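Local coordinates for HMG-CoA Lyase (PDB 1YDO), which is a member of the HMGL-like family of HMG-CoA lyases and is built as a TIM barrel, at residues His207-Thr211 against Ser246-Ala250; Ala251-Tyr257 against Ser290-Gln294; Val145-Pro149 against Gly177-Ala183. All coordinates share one frame. Residues are numbered along the deposited sequence.

Contact 1: His207-Thr211 against Ser246-Ala250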
ATOM      1  N   HIS A 207      -6.582  12.334   5.738  1.00 37.09           N
ATOM      2  CA  HIS A 207      -5.143  12.392   5.719  1.00 40.08           C
ATOM      3  C   HIS A 207      -4.638  11.074   6.305  1.00 40.47           C
ATOM      4  O   HIS A 207      -4.540  10.937   7.516  1.00 40.72           O
ATOM      5  CB  HIS A 207      -4.666  13.564   6.571  1.00 42.76           C
ATOM      6  CG  HIS A 207      -3.208  13.900   6.382  1.00 47.80           C
ATOM      7  ND1 HIS A 207      -2.595  14.940   7.042  1.00 49.39           N
ATOM      8  CD2 HIS A 207      -2.255  13.337   5.598  1.00 50.57           C
ATOM      9  CE1 HIS A 207      -1.320  15.009   6.674  1.00 50.33           C
ATOM     10  NE2 HIS A 207      -1.088  14.050   5.802  1.00 50.99           N
ATOM     11  N   PHE A 208      -4.346  10.099   5.450  1.00 40.29           N
ATOM     12  CA  PHE A 208      -3.850   8.817   5.917  1.00 41.30           C
ATOM     13  C   PHE A 208      -2.322   8.724   5.921  1.00 43.96           C
ATOM     14  O   PHE A 208      -1.638   9.325   5.084  1.00 45.28           O
ATOM     15  CB  PHE A 208      -4.402   7.692   5.049  1.00 39.21           C
ATOM     16  CG  PHE A 208      -5.863   7.445   5.243  1.00 37.31           C
ATOM     17  CD1 PHE A 208      -6.364   7.085   6.493  1.00 35.94           C
ATOM     18  CD2 PHE A 208      -6.745   7.584   4.176  1.00 36.21           C
ATOM     19  CE1 PHE A 208      -7.727   6.871   6.683  1.00 34.05           C
ATOM     20  CE2 PHE A 208      -8.106   7.374   4.346  1.00 35.41           C
ATOM     21  CZ  PHE A 208      -8.602   7.016   5.605  1.00 35.36           C
ATOM     22  N   HIS A 209      -1.789   7.956   6.866  1.00 45.15           N
ATOM     23  CA  HIS A 209      -0.344   7.729   6.966  1.00 45.49           C
ATOM     24  C   HIS A 209      -0.113   6.242   6.711  1.00 44.85           C
ATOM     25  O   HIS A 209      -0.588   5.413   7.481  1.00 45.03           O
ATOM     26  CB  HIS A 209       0.158   8.101   8.368  1.00 46.03           C
ATOM     27  CG  HIS A 209       0.417   9.564   8.553  1.00 47.37           C
ATOM     28  ND1 HIS A 209       0.759  10.109   9.765  1.00 48.80           N
ATOM     29  CD2 HIS A 209       0.381  10.591   7.667  1.00 48.22           C
ATOM     30  CE1 HIS A 209       0.921  11.419   9.627  1.00 49.85           C
ATOM     31  NE2 HIS A 209       0.697  11.731   8.366  1.00 48.63           N
ATOM     32  N   ASP A 210       0.598   5.870   5.651  1.00 43.82           N
ATOM     33  CA  ASP A 210       0.775   4.437   5.469  1.00 43.68           C
ATOM     34  C   ASP A 210       2.012   3.904   6.158  1.00 42.86           C
ATOM     35  O   ASP A 210       2.830   3.216   5.555  1.00 41.03           O
ATOM     36  CB  ASP A 210       0.753   4.018   3.989  1.00 44.38           C
ATOM     37  CG  ASP A 210       1.934   4.526   3.221  1.00 44.51           C
ATOM     38  OD1 ASP A 210       2.248   5.723   3.378  1.00 44.11           O
ATOM     39  OD2 ASP A 210       2.539   3.741   2.451  1.00 44.30           O
ATOM     40  N   THR A 211       2.136   4.241   7.438  1.00 42.40           N
ATOM     41  CA  THR A 211       3.235   3.750   8.239  1.00 40.32           C
ATOM     42  C   THR A 211       3.097   2.221   8.256  1.00 38.78           C
ATOM     43  O   THR A 211       4.078   1.509   8.386  1.00 38.68           O
ATOM     44  CB  THR A 211       3.136   4.274   9.662  1.00 41.04           C
ATOM     45  OG1 THR A 211       3.238   5.702   9.656  1.00 41.91           O
ATOM     46  CG2 THR A 211       4.235   3.687  10.518  1.00 39.80           C
ATOM     47  N   SER A 246      10.211   4.597   9.226  1.00 72.42           N
ATOM     48  CA  SER A 246       9.024   4.160   8.495  1.00 73.06           C
ATOM     49  C   SER A 246       8.356   5.342   7.791  1.00 72.65           C
ATOM     50  O   SER A 246       8.407   6.469   8.287  1.00 73.41           O
ATOM     51  CB  SER A 246       8.027   3.483   9.447  1.00 73.67           C
ATOM     52  OG  SER A 246       7.591   4.369  10.463  1.00 75.71           O
ATOM     53  N   SER A 247       7.733   5.077   6.641  1.00 71.82           N
ATOM     54  CA  SER A 247       7.059   6.116   5.854  1.00 70.11           C
ATOM     55  C   SER A 247       5.953   6.831   6.621  1.00 68.48           C
ATOM     56  O   SER A 247       5.424   6.305   7.601  1.00 68.54           O
ATOM     57  CB  SER A 247       6.493   5.519   4.557  1.00 70.24           C
ATOM     58  OG  SER A 247       5.887   4.259   4.783  1.00 70.12           O
ATOM     59  N   GLY A 248       5.618   8.040   6.171  1.00 66.86           N
ATOM     60  CA  GLY A 248       4.586   8.824   6.828  1.00 63.35           C
ATOM     61  C   GLY A 248       3.285   8.806   6.057  1.00 61.17           C
ATOM     62  O   GLY A 248       2.569   7.800   6.053  1.00 61.86           O
ATOM     63  N   ASN A 249       2.967   9.916   5.402  1.00 58.18           N
ATOM     64  CA  ASN A 249       1.739   9.990   4.623  1.00 55.32           C
ATOM     65  C   ASN A 249       1.877   9.265   3.301  1.00 52.11           C
ATOM     66  O   ASN A 249       2.983   9.020   2.815  1.00 51.64           O
ATOM     67  CB  ASN A 249       1.346  11.441   4.361  1.00 56.42           C
ATOM     68  CG  ASN A 249       2.413  12.408   4.791  1.00 57.97           C
ATOM     69  OD1 ASN A 249       3.558  12.317   4.351  1.00 58.57           O
ATOM     70  ND2 ASN A 249       2.048  13.346   5.658  1.00 59.52           N
ATOM     71  N   ALA A 250       0.736   8.932   2.718  1.00 48.49           N
ATOM     72  CA  ALA A 250       0.709   8.231   1.448  1.00 43.47           C
ATOM     73  C   ALA A 250       1.339   9.080   0.360  1.00 39.24           C
ATOM     74  O   ALA A 250       1.136  10.283   0.309  1.00 37.06           O
ATOM     75  CB  ALA A 250      -0.728   7.892   1.082  1.00 44.23           C
TER

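Contact 2: Ala251-Tyr257 against Ser290-Gln294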
ATOM      1  N   ALA A 251       2.094   8.430  -0.513  1.00 37.25           N
ATOM      2  CA  ALA A 251       2.756   9.108  -1.612  1.00 34.60           C
ATOM      3  C   ALA A 251       1.728   9.654  -2.591  1.00 32.91           C
ATOM      4  O   ALA A 251       0.975   8.894  -3.191  1.00 33.65           O
ATOM      5  CB  ALA A 251       3.673   8.145  -2.316  1.00 34.82           C
ATOM      6  N   THR A 252       1.703  10.968  -2.758  1.00 31.89           N
ATOM      7  CA  THR A 252       0.762  11.601  -3.671  1.00 31.09           C
ATOM      8  C   THR A 252       0.670  10.902  -5.016  1.00 30.39           C
ATOM      9  O   THR A 252      -0.421  10.658  -5.498  1.00 31.38           O
ATOM     10  CB  THR A 252       1.135  13.061  -3.935  1.00 31.65           C
ATOM     11  OG1 THR A 252       1.151  13.780  -2.696  1.00 32.39           O
ATOM     12  CG2 THR A 252       0.131  13.701  -4.876  1.00 29.99           C
ATOM     13  N   GLU A 253       1.803  10.602  -5.635  1.00 29.84           N
ATOM     14  CA  GLU A 253       1.771   9.954  -6.930  1.00 30.27           C
ATOM     15  C   GLU A 253       1.110   8.589  -6.855  1.00 31.40           C
ATOM     16  O   GLU A 253       0.390   8.200  -7.769  1.00 32.98           O
ATOM     17  CB  GLU A 253       3.173   9.837  -7.521  1.00 30.82           C
ATOM     18  CG  GLU A 253       4.195   9.190  -6.607  1.00 33.84           C
ATOM     19  CD  GLU A 253       4.752  10.144  -5.576  1.00 33.30           C
ATOM     20  OE1 GLU A 253       5.926   9.977  -5.174  1.00 33.16           O
ATOM     21  OE2 GLU A 253       4.024  11.069  -5.168  1.00 37.18           O
ATOM     22  N   ASP A 254       1.332   7.856  -5.773  1.00 31.27           N
ATOM     23  CA  ASP A 254       0.706   6.542  -5.637  1.00 30.61           C
ATOM     24  C   ASP A 254      -0.805   6.707  -5.579  1.00 28.59           C
ATOM     25  O   ASP A 254      -1.557   5.891  -6.102  1.00 25.79           O
ATOM     26  CB  ASP A 254       1.197   5.861  -4.361  1.00 34.99           C
ATOM     27  CG  ASP A 254       2.651   5.474  -4.433  1.00 38.85           C
ATOM     28  OD1 ASP A 254       3.265   5.248  -3.366  1.00 40.48           O
ATOM     29  OD2 ASP A 254       3.181   5.388  -5.565  1.00 42.14           O
ATOM     30  N   ILE A 255      -1.229   7.775  -4.923  1.00 26.85           N
ATOM     31  CA  ILE A 255      -2.635   8.062  -4.786  1.00 26.01           C
ATOM     32  C   ILE A 255      -3.199   8.467  -6.132  1.00 26.69           C
ATOM     33  O   ILE A 255      -4.253   7.992  -6.533  1.00 27.28           O
ATOM     34  CB  ILE A 255      -2.871   9.192  -3.793  1.00 23.47           C
ATOM     35  CG1 ILE A 255      -2.410   8.745  -2.419  1.00 21.76           C
ATOM     36  CG2 ILE A 255      -4.322   9.583  -3.794  1.00 21.83           C
ATOM     37  CD1 ILE A 255      -2.624   9.770  -1.372  1.00 22.83           C
ATOM     38  N   VAL A 256      -2.492   9.347  -6.824  1.00 27.55           N
ATOM     39  CA  VAL A 256      -2.933   9.824  -8.124  1.00 28.36           C
ATOM     40  C   VAL A 256      -2.969   8.676  -9.112  1.00 29.74           C
ATOM     41  O   VAL A 256      -3.895   8.573  -9.913  1.00 31.33           O
ATOM     42  CB  VAL A 256      -1.991  10.907  -8.682  1.00 28.64           C
ATOM     43  CG1 VAL A 256      -2.403  11.275 -10.083  1.00 28.84           C
ATOM     44  CG2 VAL A 256      -2.025  12.129  -7.787  1.00 29.19           C
ATOM     45  N   TYR A 257      -1.971   7.804  -9.060  1.00 29.21           N
ATOM     46  CA  TYR A 257      -1.928   6.694  -9.988  1.00 30.73           C
ATOM     47  C   TYR A 257      -3.110   5.764  -9.832  1.00 31.65           C
ATOM     48  O   TYR A 257      -3.883   5.558 -10.764  1.00 32.05           O
ATOM     49  CB  TYR A 257      -0.639   5.894  -9.819  1.00 33.50           C
ATOM     50  CG  TYR A 257      -0.638   4.562 -10.559  1.00 32.73           C
ATOM     51  CD1 TYR A 257      -1.103   3.396  -9.950  1.00 34.33           C
ATOM     52  CD2 TYR A 257      -0.201   4.483 -11.875  1.00 33.22           C
ATOM     53  CE1 TYR A 257      -1.140   2.175 -10.644  1.00 35.81           C
ATOM     54  CE2 TYR A 257      -0.227   3.272 -12.578  1.00 34.48           C
ATOM     55  CZ  TYR A 257      -0.699   2.123 -11.959  1.00 34.78           C
ATOM     56  OH  TYR A 257      -0.737   0.930 -12.648  1.00 35.28           O
ATOM     57  N   SER A 290       7.855   6.197  -1.905  1.00 32.16           N
ATOM     58  CA  SER A 290       6.956   6.134  -3.050  1.00 31.29           C
ATOM     59  C   SER A 290       7.229   4.955  -3.973  1.00 31.39           C
ATOM     60  O   SER A 290       8.347   4.768  -4.419  1.00 30.63           O
ATOM     61  CB  SER A 290       7.040   7.425  -3.853  1.00 31.12           C
ATOM     62  OG  SER A 290       6.258   7.298  -5.023  1.00 30.54           O
ATOM     63  N   ARG A 291       6.192   4.174  -4.260  1.00 31.57           N
ATOM     64  CA  ARG A 291       6.326   3.025  -5.129  1.00 32.87           C
ATOM     65  C   ARG A 291       6.433   3.453  -6.581  1.00 33.64           C
ATOM     66  O   ARG A 291       7.304   2.975  -7.297  1.00 34.50           O
ATOM     67  CB  ARG A 291       5.134   2.086  -4.994  1.00 33.71           C
ATOM     68  CG  ARG A 291       4.895   1.539  -3.608  1.00 35.78           C
ATOM     69  CD  ARG A 291       6.052   0.711  -3.100  1.00 38.26           C
ATOM     70  NE  ARG A 291       5.672   0.016  -1.879  1.00 41.71           N
ATOM     71  CZ  ARG A 291       6.520  -0.646  -1.102  1.00 44.39           C
ATOM     72  NH1 ARG A 291       7.810  -0.699  -1.422  1.00 44.72           N
ATOM     73  NH2 ARG A 291       6.076  -1.258  -0.009  1.00 44.56           N
ATOM     74  N   ASN A 292       5.551   4.340  -7.035  1.00 33.79           N
ATOM     75  CA  ASN A 292       5.622   4.767  -8.431  1.00 34.62           C
ATOM     76  C   ASN A 292       6.879   5.557  -8.739  1.00 35.35           C
ATOM     77  O   ASN A 292       7.341   5.580  -9.876  1.00 33.59           O
ATOM     78  CB  ASN A 292       4.397   5.579  -8.838  1.00 33.73           C
ATOM     79  CG  ASN A 292       3.196   4.694  -9.151  1.00 34.87           C
ATOM     80  OD1 ASN A 292       2.477   4.272  -8.247  1.00 33.59           O
ATOM     81  ND2 ASN A 292       2.993   4.389 -10.435  1.00 33.49           N
ATOM     82  N   LEU A 293       7.438   6.211  -7.732  1.00 36.96           N
ATOM     83  CA  LEU A 293       8.650   6.950  -7.976  1.00 39.10           C
ATOM     84  C   LEU A 293       9.723   5.947  -8.369  1.00 41.03           C
ATOM     85  O   LEU A 293      10.507   6.199  -9.282  1.00 42.03           O
ATOM     86  CB  LEU A 293       9.087   7.718  -6.735  1.00 38.90           C
ATOM     87  CG  LEU A 293      10.405   8.488  -6.884  1.00 38.61           C
ATOM     88  CD1 LEU A 293      10.289   9.548  -7.975  1.00 38.94           C
ATOM     89  CD2 LEU A 293      10.757   9.153  -5.563  1.00 39.89           C
ATOM     90  N   GLN A 294       9.772   4.807  -7.686  1.00 42.07           N
ATOM     91  CA  GLN A 294      10.778   3.793  -8.017  1.00 44.14           C
ATOM     92  C   GLN A 294      10.569   3.307  -9.455  1.00 44.60           C
ATOM     93  O   GLN A 294      11.521   3.200 -10.232  1.00 46.87           O
ATOM     94  CB  GLN A 294      10.691   2.607  -7.053  1.00 44.25           C
ATOM     95  CG  GLN A 294      10.784   3.017  -5.591  1.00 45.70           C
ATOM     96  CD  GLN A 294      11.931   3.987  -5.327  1.00 45.18           C
ATOM     97  OE1 GLN A 294      13.090   3.674  -5.600  1.00 45.05           O
ATOM     98  NE2 GLN A 294      11.608   5.171  -4.795  1.00 43.91           N
TER

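Contact 3: Val145-Pro149 against Gly177-Ala183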
ATOM      1  N   VAL A 145      -7.581  10.883  15.042  1.00 40.53           N
ATOM      2  CA  VAL A 145      -8.977  10.463  15.012  1.00 41.14           C
ATOM      3  C   VAL A 145      -9.130   8.951  14.899  1.00 41.56           C
ATOM      4  O   VAL A 145     -10.181   8.406  15.224  1.00 41.36           O
ATOM      5  CB  VAL A 145      -9.750  11.130  13.849  1.00 41.01           C
ATOM      6  CG1 VAL A 145      -9.624  12.628  13.938  1.00 40.55           C
ATOM      7  CG2 VAL A 145      -9.237  10.645  12.528  1.00 42.65           C
ATOM      8  N   PHE A 146      -8.079   8.272  14.449  1.00 42.38           N
ATOM      9  CA  PHE A 146      -8.114   6.815  14.308  1.00 43.06           C
ATOM     10  C   PHE A 146      -7.208   6.132  15.321  1.00 44.74           C
ATOM     11  O   PHE A 146      -6.654   5.069  15.044  1.00 45.57           O
ATOM     12  CB  PHE A 146      -7.678   6.403  12.904  1.00 40.64           C
ATOM     13  CG  PHE A 146      -8.666   6.748  11.841  1.00 38.84           C
ATOM     14  CD1 PHE A 146      -9.862   6.060  11.751  1.00 37.73           C
ATOM     15  CD2 PHE A 146      -8.408   7.775  10.934  1.00 39.44           C
ATOM     16  CE1 PHE A 146     -10.793   6.392  10.770  1.00 37.48           C
ATOM     17  CE2 PHE A 146      -9.337   8.117   9.945  1.00 38.12           C
ATOM     18  CZ  PHE A 146     -10.529   7.425   9.865  1.00 36.90           C
ATOM     19  N   GLY A 147      -7.054   6.744  16.490  1.00 45.85           N
ATOM     20  CA  GLY A 147      -6.209   6.152  17.502  1.00 46.92           C
ATOM     21  C   GLY A 147      -5.114   7.107  17.904  1.00 48.16           C
ATOM     22  O   GLY A 147      -4.632   7.887  17.084  1.00 47.92           O
ATOM     23  N   CYS A 148      -4.718   7.038  19.171  1.00 49.98           N
ATOM     24  CA  CYS A 148      -3.679   7.900  19.716  1.00 51.91           C
ATOM     25  C   CYS A 148      -2.432   7.123  20.110  1.00 52.13           C
ATOM     26  O   CYS A 148      -2.512   5.990  20.571  1.00 53.12           O
ATOM     27  CB  CYS A 148      -4.222   8.642  20.944  1.00 53.64           C
ATOM     28  SG  CYS A 148      -3.029   9.745  21.771  1.00 57.60           S
ATOM     29  N   PRO A 149      -1.254   7.730  19.932  1.00 52.32           N
ATOM     30  CA  PRO A 149      -0.021   7.036  20.302  1.00 53.56           C
ATOM     31  C   PRO A 149       0.103   6.901  21.830  1.00 54.83           C
ATOM     32  O   PRO A 149       0.865   6.073  22.347  1.00 55.49           O
ATOM     33  CB  PRO A 149       1.063   7.933  19.701  1.00 52.61           C
ATOM     34  CG  PRO A 149       0.462   9.290  19.789  1.00 51.97           C
ATOM     35  CD  PRO A 149      -0.960   9.043  19.330  1.00 52.21           C
ATOM     36  N   GLY A 177      -7.326  12.864  10.308  1.00 33.80           N
ATOM     37  CA  GLY A 177      -6.097  12.168  10.026  1.00 37.52           C
ATOM     38  C   GLY A 177      -5.754  10.960  10.872  1.00 40.12           C
ATOM     39  O   GLY A 177      -6.207  10.799  12.006  1.00 38.31           O
ATOM     40  N   ASP A 178      -4.925  10.101  10.284  1.00 42.93           N
ATOM     41  CA  ASP A 178      -4.444   8.889  10.926  1.00 44.69           C
ATOM     42  C   ASP A 178      -3.006   9.159  11.331  1.00 45.01           C
ATOM     43  O   ASP A 178      -2.071   8.801  10.626  1.00 45.85           O
ATOM     44  CB  ASP A 178      -4.483   7.720   9.944  1.00 46.18           C
ATOM     45  CG  ASP A 178      -4.085   6.402  10.593  1.00 48.47           C
ATOM     46  OD1 ASP A 178      -3.894   5.409   9.861  1.00 50.07           O
ATOM     47  OD2 ASP A 178      -3.971   6.364  11.840  1.00 47.61           O
ATOM     48  N   THR A 179      -2.837   9.798  12.473  1.00 45.89           N
ATOM     49  CA  THR A 179      -1.511  10.131  12.935  1.00 47.50           C
ATOM     50  C   THR A 179      -0.590   8.924  13.082  1.00 49.04           C
ATOM     51  O   THR A 179       0.382   8.785  12.330  1.00 49.73           O
ATOM     52  CB  THR A 179      -1.583  10.892  14.260  1.00 46.94           C
ATOM     53  OG1 THR A 179      -2.422  12.035  14.091  1.00 47.01           O
ATOM     54  CG2 THR A 179      -0.209  11.348  14.690  1.00 46.32           C
ATOM     55  N   ILE A 180      -0.884   8.045  14.037  1.00 50.11           N
ATOM     56  CA  ILE A 180      -0.028   6.889  14.267  1.00 50.28           C
ATOM     57  C   ILE A 180       0.038   6.019  13.023  1.00 49.87           C
ATOM     58  O   ILE A 180       1.031   5.334  12.799  1.00 50.45           O
ATOM     59  CB  ILE A 180      -0.518   6.049  15.492  1.00 50.83           C
ATOM     60  CG1 ILE A 180      -1.710   5.172  15.108  1.00 52.56           C
ATOM     61  CG2 ILE A 180      -0.923   6.976  16.625  1.00 49.40           C
ATOM     62  CD1 ILE A 180      -2.944   5.953  14.660  1.00 53.56           C
ATOM     63  N   GLY A 181      -1.014   6.072  12.211  1.00 49.95           N
ATOM     64  CA  GLY A 181      -1.065   5.275  10.995  1.00 49.06           C
ATOM     65  C   GLY A 181      -1.580   3.866  11.233  1.00 47.90           C
ATOM     66  O   GLY A 181      -1.208   2.932  10.523  1.00 47.99           O
ATOM     67  N   ALA A 182      -2.440   3.707  12.232  1.00 46.95           N
ATOM     68  CA  ALA A 182      -2.978   2.390  12.552  1.00 46.50           C
ATOM     69  C   ALA A 182      -4.479   2.290  12.299  1.00 45.24           C
ATOM     70  O   ALA A 182      -5.245   1.933  13.195  1.00 45.67           O
ATOM     71  CB  ALA A 182      -2.661   2.040  14.002  1.00 47.70           C
ATOM     72  N   ALA A 183      -4.890   2.602  11.071  1.00 43.13           N
ATOM     73  CA  ALA A 183      -6.294   2.541  10.677  1.00 39.18           C
ATOM     74  C   ALA A 183      -6.441   1.449   9.636  1.00 37.67           C
ATOM     75  O   ALA A 183      -5.545   1.242   8.823  1.00 36.61           O
ATOM     76  CB  ALA A 183      -6.737   3.874  10.096  1.00 37.00           C
TER

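Contact 1: His207-Thr211 against Ser246-Ala250
Two loops at the C-terminal end of a TIM barrel meet here: H207-T211 carries the chain out of strand 204-207 toward helix 215-225, and S246-A250 leads into helix 252-261. They run roughly antiparallel, 149° apart end to end, and bridge once, H209 with N249, their CA atoms 3.9 Å apart. One clear hydrogen bond joins two side chains. N249 ND2 donates to H207 NE2 at 3.2 Å, reaching the imidazole at its edge, near the ring plane; the t rotamer of H207 brings that edge round to the asparagine. Backbone pairing is thinner: A250 N gives a weak 3.4 Å bond to F208 O, and N249 CA makes a CA-H...O contact with the same oxygen at 3.5 Å. H209 finds its partner outside the pair, since its ND1 is hydrogen-bonded to the carbonyl oxygen of T179, while its CD2 rests 3.4 Å from N249 CA. D210 is the centre of an inverse gamma turn, closed by a weak bond from T211 N to H209 O. D210 OD1 lies 3.4 Å from N249 O, two acceptors that cannot bond each other; D210 OD2 has a long, weak ion pair with R291 of the second subunit. S246 OG is satisfied by A243 O and also touches T211 CG2 at 3.4 Å. S247 and T211 answer each other at the far end: S247 OG donates weakly to D210 O at 3.3 Å, and T211 OG1 donates to S247 O at 3.1 Å.

Contact 2: Ala251-Tyr257 against Ser290-Gln294
Hydrogen bonds do most of the joining, and they centre on two acidic side chains of the first turn of helix 252-261. The carboxylate of D254 faces the start of the other helix and takes both of its first amides: R291 N donates to D254 OD1 at 3.2 Å and N292 N to D254 OD2 at 3.0 Å, each nearly straight. E253 accepts from S290, with S290 OG to E253 OE1 at 2.7 Å, while its other oxygen, OE2, receives G235 N. S290 is the N-cap of helix 291-296, and its OG in turn accepts from L293 N at 3.1 Å. The N-terminal turn of that helix therefore has its amides answered by its own cap and by the aspartate of a neighbouring helix, a favourable arrangement for a negative charge beside a helix N-terminus. Helix 252-261 follows the last strand of the TIM barrel, 229-232, and the contact ties it to the C-terminal helix of the modelled chain. Van der Waals contacts fill in around the bonds. The two N-cap residues touch through A251 CB and S290 CB at 3.8 Å, and E253 CG lies 4.2 Å from N292 CB. The N292 side chain also sits over one face of the Y257 ring. Beyond the pair, Y257 packs on A182 of the second subunit, and N292 on R212 of that subunit.

Contact 3: Val145-Pro149 against Gly177-Ala183
V145 opens the contact with the one hydrogen bond between the segments, a weak one from its N to G177 O at 3.3 Å; its CG2 presses on the same oxygen at 3.1 Å. F146 follows, pointing its CB toward the other loop, and its ring packs against A183, F146 CG to A183 CB at 3.9 Å, with helix 185-196 touching it through V188 and V191. F146 CB also lies 3.9 Å from D178 OD2, which in its own loop accepts weak bonds from G181 N at 3.0 Å and A182 N at 3.1 Å. These are the loops after neighbouring parallel strands of the TIM barrel, 137-143 and 174-177, at their C-terminal ends. At a phi of 122° a CB on G147 would be jammed against the carbonyl oxygen of F146, and glycine avoids this; G147 O lies 3.5 Å from I180 CD1. The CA-to-CB bond of C148 points away from the other loop, and its backbone C lies 3.8 Å from I180 CG2. P149 finishes the run: its CD meets I180 CG2 at 3.4 Å.

Along the chain contact 3 closes before contact 1 opens, and contact 1 before contact 2. Contacts 3 and 1 sit side by side, centres about 10 Å apart, because 145-149, 177-183 and 207-211 follow neighbouring strands, 137-143, 174-177 and 204-207. They touch: H207 O probably hydrogen-bonds D178 N at 2.9 Å, and F208 CE1 packs on F146 CE2 at 3.8 Å. Contact 2 is about 12 Å from contact 1 between centres, joined by A250 CB and I255 CD1 at 3.6 Å; its nearest atoms stay about 12 Å from contact 3. Together they lead from the barrel's loop end to helices 252-261 and 291-296; contacts 1 and 2 both touch the second subunit, contact 3 through A182.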